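Local coordinates for UPF0053 protein HI_0107 (Haemophilus influenzae, PDB 3LAE), which is of unknown function but may bind flavin adenine dinucleotide, as a membrane protein with CBS domains of which this piece is the transporter-associated domain, at residues F38-I42 against I58-I63. Sequence-based numbering, arbitrary orientation.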
ATOM      1  N   PHE A  38      -1.176  -4.799   2.639  1.00 10.38           N
ATOM      2  CA  PHE A  38      -1.281  -3.374   2.366  1.00 11.80           C
ATOM      3  C   PHE A  38      -2.742  -2.945   2.208  1.00 10.24           C
ATOM      4  O   PHE A  38      -3.165  -1.927   2.760  1.00 12.39           O
ATOM      5  CB  PHE A  38      -0.465  -3.050   1.105  1.00 12.77           C
ATOM      6  CG  PHE A  38      -0.136  -1.595   0.947  1.00 17.03           C
ATOM      7  CD1 PHE A  38       0.426  -0.881   1.993  1.00 18.55           C
ATOM      8  CD2 PHE A  38      -0.352  -0.953  -0.250  1.00 24.04           C
ATOM      9  CE1 PHE A  38       0.732   0.449   1.861  1.00 24.55           C
ATOM     10  CE2 PHE A  38      -0.036   0.386  -0.393  1.00 26.45           C
ATOM     11  CZ  PHE A  38       0.508   1.083   0.670  1.00 25.33           C
ATOM     12  N   ASN A  39      -3.511  -3.735   1.466  1.00 10.91           N
ATOM     13  CA  ASN A  39      -4.951  -3.541   1.371  1.00 11.17           C
ATOM     14  C   ASN A  39      -5.585  -3.482   2.762  1.00 12.27           C
ATOM     15  O   ASN A  39      -6.345  -2.571   3.065  1.00 13.43           O
ATOM     16  CB  ASN A  39      -5.581  -4.660   0.535  1.00 10.93           C
ATOM     17  CG  ASN A  39      -7.097  -4.630   0.565  1.00 12.97           C
ATOM     18  OD1 ASN A  39      -7.719  -3.639   0.167  1.00 12.58           O
ATOM     19  ND2 ASN A  39      -7.702  -5.712   1.060  1.00 13.86           N
ATOM     20  N   GLY A  40      -5.284  -4.462   3.610  1.00 10.62           N
ATOM     21  CA  GLY A  40      -5.866  -4.478   4.948  1.00 10.80           C
ATOM     22  C   GLY A  40      -5.519  -3.228   5.756  1.00 11.34           C
ATOM     23  O   GLY A  40      -6.361  -2.641   6.438  1.00 13.84           O
ATOM     24  N   LEU A  41      -4.266  -2.810   5.692  1.00 11.34           N
ATOM     25  CA  LEU A  41      -3.833  -1.612   6.415  1.00 12.51           C
ATOM     26  C   LEU A  41      -4.612  -0.376   5.958  1.00 13.34           C
ATOM     27  O   LEU A  41      -5.058   0.432   6.774  1.00 15.03           O
ATOM     28  CB  LEU A  41      -2.337  -1.389   6.193  1.00 13.49           C
ATOM     29  CG  LEU A  41      -1.695  -0.207   6.905  1.00 15.58           C
ATOM     30  CD1 LEU A  41      -1.678  -0.487   8.392  1.00 17.91           C
ATOM     31  CD2 LEU A  41      -0.296   0.054   6.359  1.00 19.25           C
ATOM     32  N   ILE A  42      -4.764  -0.216   4.649  1.00 13.33           N
ATOM     33  CA  ILE A  42      -5.494   0.930   4.129  0.50 13.80           C
ATOM     34  C   ILE A  42      -6.969   0.865   4.532  1.00 15.68           C
ATOM     35  O   ILE A  42      -7.540   1.862   5.000  1.00 17.38           O
ATOM     36  CB  ILE A  42      -5.344   1.056   2.597  0.50 12.52           C
ATOM     37  CG1 ILE A  42      -3.876   1.312   2.227  0.50 11.18           C
ATOM     38  CG2 ILE A  42      -6.221   2.185   2.060  0.50 16.56           C
ATOM     39  CD1 ILE A  42      -3.571   1.105   0.738  0.50 10.25           C
ATOM     40  N   ILE A  58      -0.114   7.315   5.479  1.00 15.80           N
ATOM     41  CA  ILE A  58      -0.200   6.268   6.493  1.00 17.07           C
ATOM     42  C   ILE A  58       1.193   5.784   6.847  1.00 15.65           C
ATOM     43  O   ILE A  58       1.954   5.373   5.965  1.00 15.72           O
ATOM     44  CB  ILE A  58      -1.009   5.038   6.010  1.00 20.07           C
ATOM     45  CG1 ILE A  58      -2.439   5.423   5.627  1.00 23.20           C
ATOM     46  CG2 ILE A  58      -1.046   3.971   7.096  1.00 20.37           C
ATOM     47  CD1 ILE A  58      -3.257   4.261   5.104  1.00 23.68           C
ATOM     48  N   ASP A  59       1.533   5.841   8.132  1.00 15.18           N
ATOM     49  CA  ASP A  59       2.744   5.191   8.630  1.00 16.00           C
ATOM     50  C   ASP A  59       4.001   5.556   7.847  1.00 16.60           C
ATOM     51  O   ASP A  59       4.794   4.682   7.497  1.00 16.98           O
ATOM     52  CB  ASP A  59       2.580   3.670   8.621  1.00 19.12           C
ATOM     53  CG  ASP A  59       1.514   3.195   9.580  1.00 21.86           C
ATOM     54  OD1 ASP A  59       1.123   2.019   9.478  1.00 23.32           O
ATOM     55  OD2 ASP A  59       1.055   3.995  10.427  1.00 24.03           O
ATOM     56  N   GLY A  60       4.176   6.842   7.563  1.00 14.30           N
ATOM     57  CA  GLY A  60       5.390   7.316   6.914  1.00 14.05           C
ATOM     58  C   GLY A  60       5.375   7.220   5.401  1.00 12.28           C
ATOM     59  O   GLY A  60       6.396   7.504   4.749  1.00 15.68           O
ATOM     60  N   LEU A  61       4.231   6.829   4.838  1.00 12.78           N
ATOM     61  CA  LEU A  61       4.092   6.725   3.390  1.00 13.09           C
ATOM     62  C   LEU A  61       3.023   7.663   2.841  1.00 12.74           C
ATOM     63  O   LEU A  61       1.973   7.846   3.457  1.00 15.15           O
ATOM     64  CB  LEU A  61       3.729   5.302   2.994  1.00 12.77           C
ATOM     65  CG  LEU A  61       4.673   4.168   3.414  1.00 15.27           C
ATOM     66  CD1 LEU A  61       4.137   2.861   2.865  1.00 18.60           C
ATOM     67  CD2 LEU A  61       6.097   4.436   2.925  1.00 18.86           C
ATOM     68  N   LEU A  62       3.302   8.231   1.673  1.00 10.89           N
ATOM     69  CA  LEU A  62       2.324   9.008   0.925  1.00 10.64           C
ATOM     70  C   LEU A  62       1.810   8.118  -0.195  1.00 10.54           C
ATOM     71  O   LEU A  62       2.561   7.712  -1.097  1.00 10.28           O
ATOM     72  CB  LEU A  62       2.992  10.256   0.355  1.00 12.34           C
ATOM     73  CG  LEU A  62       2.134  11.169  -0.523  1.00 15.06           C
ATOM     74  CD1 LEU A  62       0.990  11.754   0.292  1.00 17.11           C
ATOM     75  CD2 LEU A  62       3.007  12.268  -1.089  1.00 15.33           C
ATOM     76  N   ILE A  63       0.524   7.806  -0.129  1.00 10.50           N
ATOM     77  CA  ILE A  63      -0.052   6.749  -0.934  1.00 11.54           C
ATOM     78  C   ILE A  63      -1.110   7.310  -1.868  1.00 11.31           C
ATOM     79  O   ILE A  63      -1.942   8.117  -1.453  1.00 13.81           O
ATOM     80  CB  ILE A  63      -0.726   5.713  -0.008  1.00 12.88           C
ATOM     81  CG1 ILE A  63       0.302   5.091   0.940  1.00 14.58           C
ATOM     82  CG2 ILE A  63      -1.436   4.646  -0.818  1.00 15.81           C
ATOM     83  CD1 ILE A  63      -0.338   4.352   2.127  1.00 19.29           C
TER
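Ile58 reaches from the hairpin 58-63 to helix 38-42 with both of its branches. Its CB bond points at the helix. From there CG2 comes to lie 4.1 Å from Leu41 CD2, the two side chains running past one another antiparallel. The longer branch runs through CG1, anti to the carbonyl carbon (chi1 -59°), and stays extended, which carries CD1 over the helix backbone. There CD1 meets Ile42 CA at 4.1 Å and, in the conformer given, Ile42 CG1 at 4.2 Å, the two isoleucine side chains crossing at about a right angle. Phe38 and Ile63 approach from opposing sides, and Ile63 CD1 meets the ring obliquely, 3.7 Å from Phe38 CZ. At the edge of this apolar core Leu41 CD1 comes within 3.9 Å of Asp59 OD1, an oxygen that accepts a hydrogen bond from Asp31 N. The type I' turn from Ile58 to Leu61 links strands 55-58 and 61-69, its central Asp59 and Gly60 both having positive phi. The axis of 38-42 runs at 89° to that of 61-63 where helix 38-45 packs on the antiparallel sheet, with Phe38 also touching Ala76 and Val78 of the adjoining strand 72-80.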